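Local coordinates for protein erythromycin C-12 hydroxylase (Saccharopolyspora erythraea, PDB 2JJN) that hydroxylates the macrolactone ring of erythromycin D at C-12, using heme, molecular oxygen and NADPH, to give erythromycin C in antibiotic biosynthesis, at residues V76-S81 / T178-A183; A129-D134 / V401-S406. The protein carries 2 engineered substitutions. One frame throughout, in Å; residues are numbered along the deposited sequence.

Contact 1: V76-S81 / T178-A183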
loop_
_atom_site.group_PDB
_atom_site.type_symbol
_atom_site.label_atom_id
_atom_site.label_comp_id
_atom_site.label_asym_id
_atom_site.label_seq_id
_atom_site.Cartn_x
_atom_site.Cartn_y
_atom_site.Cartn_z
ATOM N N VAL A 76 6.012 14.786 16.476
ATOM C CA VAL A 76 4.857 14.955 17.373
ATOM C C VAL A 76 4.662 13.759 18.344
ATOM O O VAL A 76 3.623 13.640 19.014
ATOM C CB VAL A 76 3.541 15.225 16.545
ATOM C CG1 VAL A 76 3.691 16.511 15.746
ATOM C CG2 VAL A 76 3.267 14.075 15.602
ATOM N N ILE A 77 5.637 12.850 18.377
ATOM C CA ILE A 77 5.556 11.678 19.254
ATOM C C ILE A 77 6.619 11.818 20.312
ATOM O O ILE A 77 7.826 11.807 20.013
ATOM C CB ILE A 77 5.729 10.326 18.511
ATOM C CG1 ILE A 77 4.629 10.133 17.453
ATOM C CG2 ILE A 77 5.669 9.171 19.509
ATOM C CD1 ILE A 77 4.978 9.091 16.377
ATOM N N GLU A 78 6.146 11.967 21.552
ATOM C CA GLU A 78 7.024 12.194 22.682
ATOM C C GLU A 78 8.064 11.080 22.808
ATOM O O GLU A 78 7.719 9.903 22.894
ATOM C CB GLU A 78 6.197 12.309 23.963
ATOM C CG GLU A 78 6.961 12.882 25.151
ATOM C CD GLU A 78 6.100 12.988 26.401
ATOM O OE1 GLU A 78 6.347 13.904 27.211
ATOM O OE2 GLU A 78 5.180 12.152 26.573
ATOM N N GLY A 79 9.331 11.470 22.817
ATOM C CA GLY A 79 10.430 10.528 23.004
ATOM C C GLY A 79 10.908 9.809 21.744
ATOM O O GLY A 79 11.958 9.149 21.767
ATOM N N ALA A 80 10.160 9.920 20.644
ATOM C CA ALA A 80 10.512 9.169 19.427
ATOM C C ALA A 80 11.565 9.903 18.630
ATOM O O ALA A 80 11.652 11.127 18.704
ATOM C CB ALA A 80 9.270 8.890 18.571
ATOM N N SER A 81 12.404 9.152 17.916
ATOM C CA SER A 81 13.383 9.759 17.025
ATOM C C SER A 81 13.374 9.073 15.651
ATOM O O SER A 81 12.839 7.960 15.528
ATOM C CB SER A 81 14.771 9.714 17.658
ATOM O OG SER A 81 15.531 10.826 17.218
ATOM N N THR A 178 -0.393 9.814 17.559
ATOM C CA THR A 178 0.657 10.533 18.308
ATOM C C THR A 178 1.060 9.847 19.617
ATOM O O THR A 178 1.959 10.332 20.322
ATOM C CB THR A 178 0.230 11.990 18.648
ATOM O OG1 THR A 178 -0.898 11.972 19.534
ATOM C CG2 THR A 178 -0.139 12.741 17.374
ATOM N N ASP A 179 0.364 8.765 19.966
ATOM C CA ASP A 179 0.577 8.064 21.243
ATOM C C ASP A 179 1.919 7.336 21.240
ATOM O O ASP A 179 2.192 6.536 20.354
ATOM C CB ASP A 179 -0.592 7.099 21.508
ATOM C CG ASP A 179 -0.377 6.180 22.721
ATOM O OD1 ASP A 179 -0.997 5.112 22.746
ATOM O OD2 ASP A 179 0.381 6.508 23.635
ATOM N N PRO A 180 2.776 7.630 22.225
ATOM C CA PRO A 180 4.074 6.922 22.275
ATOM C C PRO A 180 3.993 5.398 22.433
ATOM O O PRO A 180 4.834 4.666 21.854
ATOM C CB PRO A 180 4.754 7.531 23.500
ATOM C CG PRO A 180 4.031 8.850 23.758
ATOM C CD PRO A 180 2.632 8.629 23.307
ATOM N N ALA A 181 3.020 4.921 23.197
ATOM C CA ALA A 181 2.812 3.478 23.351
ATOM C C ALA A 181 2.616 2.817 21.969
ATOM O O ALA A 181 3.079 1.689 21.741
ATOM C CB ALA A 181 1.636 3.194 24.279
ATOM N N LEU A 182 1.980 3.518 21.009
ATOM C CA LEU A 182 1.813 3.002 19.635
ATOM C C LEU A 182 3.138 2.863 18.882
ATOM O O LEU A 182 3.414 1.837 18.222
ATOM C CB LEU A 182 0.832 3.908 18.840
ATOM C CG LEU A 182 0.731 3.554 17.358
ATOM C CD1 LEU A 182 0.209 2.145 17.136
ATOM C CD2 LEU A 182 -0.140 4.537 16.532
ATOM N N ALA A 183 3.987 3.882 18.978
ATOM C CA ALA A 183 5.259 3.869 18.267
ATOM C C ALA A 183 6.081 2.689 18.795
ATOM O O ALA A 183 6.804 2.004 18.044
ATOM C CB ALA A 183 5.986 5.163 18.485
HETATM O O HOH W 1 3.385 12.163 22.022
#

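Contact 2: A129-D134 / V401-S406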
loop_
_atom_site.group_PDB
_atom_site.type_symbol
_atom_site.label_atom_id
_atom_site.label_comp_id
_atom_site.label_asym_id
_atom_site.label_seq_id
_atom_site.Cartn_x
_atom_site.Cartn_y
_atom_site.Cartn_z
ATOM N N ALA A 129 -5.313 -24.890 -5.888
ATOM C CA ALA A 129 -6.217 -24.356 -4.855
ATOM C C ALA A 129 -7.662 -24.880 -4.891
ATOM O O ALA A 129 -8.471 -24.559 -3.996
ATOM C CB ALA A 129 -6.214 -22.848 -4.936
ATOM N N GLY A 130 -8.006 -25.657 -5.917
ATOM C CA GLY A 130 -9.401 -26.100 -6.095
ATOM C C GLY A 130 -10.325 -24.953 -6.408
ATOM O O GLY A 130 -9.874 -23.875 -6.821
ATOM N N GLU A 131 -11.633 -25.192 -6.245
ATOM C CA GLU A 131 -12.632 -24.244 -6.668
ATOM C C GLU A 131 -13.248 -23.428 -5.526
ATOM O O GLU A 131 -14.007 -22.480 -5.781
ATOM C CB GLU A 131 -13.717 -24.967 -7.452
ATOM C CG GLU A 131 -13.187 -25.611 -8.716
ATOM C CD GLU A 131 -14.282 -26.201 -9.572
ATOM O OE1 GLU A 131 -15.298 -26.662 -9.003
ATOM O OE2 GLU A 131 -14.111 -26.230 -10.811
ATOM N N SER A 132 -12.952 -23.787 -4.279
ATOM C CA SER A 132 -13.391 -23.018 -3.112
ATOM C C SER A 132 -12.188 -22.814 -2.219
ATOM O O SER A 132 -11.591 -23.784 -1.737
ATOM C CB SER A 132 -14.455 -23.834 -2.358
ATOM O OG SER A 132 -14.732 -23.268 -1.095
ATOM N N PHE A 133 -11.762 -21.554 -2.043
ATOM C CA PHE A 133 -10.509 -21.290 -1.336
ATOM C C PHE A 133 -10.468 -19.826 -0.940
ATOM O O PHE A 133 -11.277 -19.037 -1.419
ATOM C CB PHE A 133 -9.286 -21.641 -2.203
ATOM C CG PHE A 133 -9.211 -20.883 -3.511
ATOM C CD1 PHE A 133 -8.484 -19.677 -3.580
ATOM C CD2 PHE A 133 -9.786 -21.393 -4.680
ATOM C CE1 PHE A 133 -8.327 -18.985 -4.791
ATOM C CE2 PHE A 133 -9.687 -20.702 -5.900
ATOM C CZ PHE A 133 -8.981 -19.466 -5.960
ATOM N N ASP A 134 -9.532 -19.505 -0.041
ATOM C CA ASP A 134 -9.348 -18.137 0.388
ATOM C C ASP A 134 -8.350 -17.500 -0.574
ATOM O O ASP A 134 -7.205 -17.945 -0.619
ATOM C CB ASP A 134 -8.814 -18.085 1.818
ATOM C CG ASP A 134 -8.395 -16.712 2.228
ATOM O OD1 ASP A 134 -7.548 -16.604 3.156
ATOM O OD2 ASP A 134 -8.842 -15.720 1.638
ATOM N N VAL A 401 -13.371 -17.264 -1.883
ATOM C CA VAL A 401 -13.964 -17.148 -3.218
ATOM C C VAL A 401 -14.422 -18.502 -3.724
ATOM O O VAL A 401 -14.008 -19.569 -3.242
ATOM C CB VAL A 401 -12.930 -16.554 -4.231
ATOM C CG1 VAL A 401 -12.624 -15.084 -3.863
ATOM C CG2 VAL A 401 -11.624 -17.417 -4.211
ATOM N N LEU A 402 -15.279 -18.430 -4.742
ATOM C CA LEU A 402 -15.769 -19.629 -5.416
ATOM C C LEU A 402 -15.522 -19.454 -6.899
ATOM O O LEU A 402 -15.879 -18.413 -7.484
ATOM C CB LEU A 402 -17.265 -19.807 -5.158
ATOM C CG LEU A 402 -17.697 -20.052 -3.713
ATOM C CD1 LEU A 402 -19.200 -19.825 -3.528
ATOM C CD2 LEU A 402 -17.289 -21.432 -3.258
ATOM N N ALA A 403 -14.903 -20.473 -7.502
ATOM C CA ALA A 403 -14.769 -20.576 -8.947
ATOM C C ALA A 403 -15.890 -21.469 -9.475
ATOM O O ALA A 403 -15.911 -22.690 -9.180
ATOM C CB ALA A 403 -13.418 -21.213 -9.285
ATOM N N GLY A 404 -16.789 -20.913 -10.247
ATOM C CA GLY A 404 -17.796 -21.754 -10.891
ATOM C C GLY A 404 -17.255 -22.605 -12.039
ATOM O O GLY A 404 -17.931 -23.567 -12.470
ATOM N N SER A 405 -16.046 -22.267 -12.537
ATOM C CA SER A 405 -15.425 -23.013 -13.620
ATOM C C SER A 405 -13.932 -23.095 -13.335
ATOM O O SER A 405 -13.311 -22.139 -12.837
ATOM C CB SER A 405 -15.628 -22.229 -14.938
ATOM O OG SER A 405 -17.035 -22.045 -15.189
ATOM N N SER A 406 -13.363 -24.253 -13.686
ATOM C CA SER A 406 -11.903 -24.422 -13.623
ATOM C C SER A 406 -11.512 -25.616 -14.455
ATOM O O SER A 406 -12.381 -26.407 -14.864
ATOM C CB SER A 406 -11.431 -24.678 -12.212
ATOM O OG SER A 406 -11.601 -26.067 -11.883
HETATM O O HOH W 2 -17.404 -24.840 -8.840
HETATM O O HOH W 3 -14.690 -20.476 -0.614
#

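Contact 1: V76-S81 / T178-A183
Ile-77 supplies most of the apolar contact. Its CG2 methyl rests against Pro-180 and Ala-183, 3.9 Å from Pro-180 CA and 4.1 Å from Ala-183 CB, on the first turn of a helix. Chi1 of -61° puts CG1 anti to the carbonyl carbon, which leaves the CG2 branch anti to the backbone N, and CG1 comes within 3.9 Å of Thr-178 O. Two further touches lie beside it. In one, the CG2 methyls of Val-76 and Thr-178 meet at 4.1 Å; in the other, the Pro-180 ring rests on Glu-78, with Pro-180 CB 3.8 Å from Glu-78 O.

No direct hydrogen bond joins the segments; water does that work. One molecule accepts from Glu-78 N at 2.8 Å and donates to Thr-178 O at 2.9 Å, with a weak third bond to Val-76 O.

Ile-77 to Ala-80 form a type II turn with Gly-79 at positive phi, while Asp-179 is the N-cap of the helix, its OD2 taking Ala-181 N from above the carboxylate plane. Thr-178 OG1 bonds back to Asp-176.

The contact lies at the surface, with the Ile-77 side chain about 7 Å from that of substrate-binding Glu-89. It sets the loop between strand 69-70 and helix 94-105, which corresponds to the B-C loop of P450s, against the start of helix 180-206, the equivalent of the G helix, consistent with the closed form.

Contact 2: A129-D134 / V401-S406
Phe-133 and Val-401 face each other on one side of a short antiparallel pairing. Val-401 CG2 stands over the ring face in a CH-pi contact, 3.8 Å from the ring centroid and 16° off its normal, nearest to CE1. With chi1 at 59°, Phe-133 CG lies between its backbone N and carbonyl carbon, and the ring lies against the methyl; Ala-129 CB packs on the opposite face, toward the rim. The same two residues form a hydrogen-bonded pair, Val-401 N giving a nearly straight bond to Phe-133 O (2.8 Å, 175°) and Phe-133 N a longer one to Val-401 O.

On the other face, Leu-402 turns CD2 to CB and OG of Ser-132, 3.8 Å from each. A water bonded to Ser-132 OG also donates to Val-401 O.

Beyond the strands, Glu-131 extends alongside Ala-403 toward Ser-406. Its OE2 accepts from Ser-406 OG at 2.7 Å, on the anti side of the carboxylate, while OE1 takes a water that bridges to Ala-403 O. Ala-403 N closes the pairing on Glu-131 O at 2.8 Å. Ser-406 OG accepts in turn from Arg-408 N.

Asp-134 OD2 bonds Val-136 N, capping helix 135-140, and Leu-399 N. Strand 132-134 is an edge of a three-stranded antiparallel sheet whose middle strand, 400-402, also pairs with 378-379. It corresponds to the beta-3 sheet of P450s, joining the strand between the D and E helices to the C-terminal strands. Phe-133 and Ala-129 pack on Val-138 of helix 135-140, and Ala-403 and Ser-406 on Phe-374 of helix 356-374.

The two contacts lie on opposite sides of the chain's centre, 44 Å between centres and about 25 Å between nearest atoms, and share no helix, strand or sheet. Along the chain their segments alternate: 76-81, 129-134, 178-183, then 401-406, so each contact closes a path that runs through part of the other. Contact 1 belongs to the substrate side, where the loop before helix 94-105 meets helix 180-206 near residues that bind substrate, about 14 Å from the heme as measured from the Ile-77 side chain. Contact 2 lies away from the annotated sites and ties the stretch after helix 115-127 to the C-terminal part of the cytochrome P450 fold.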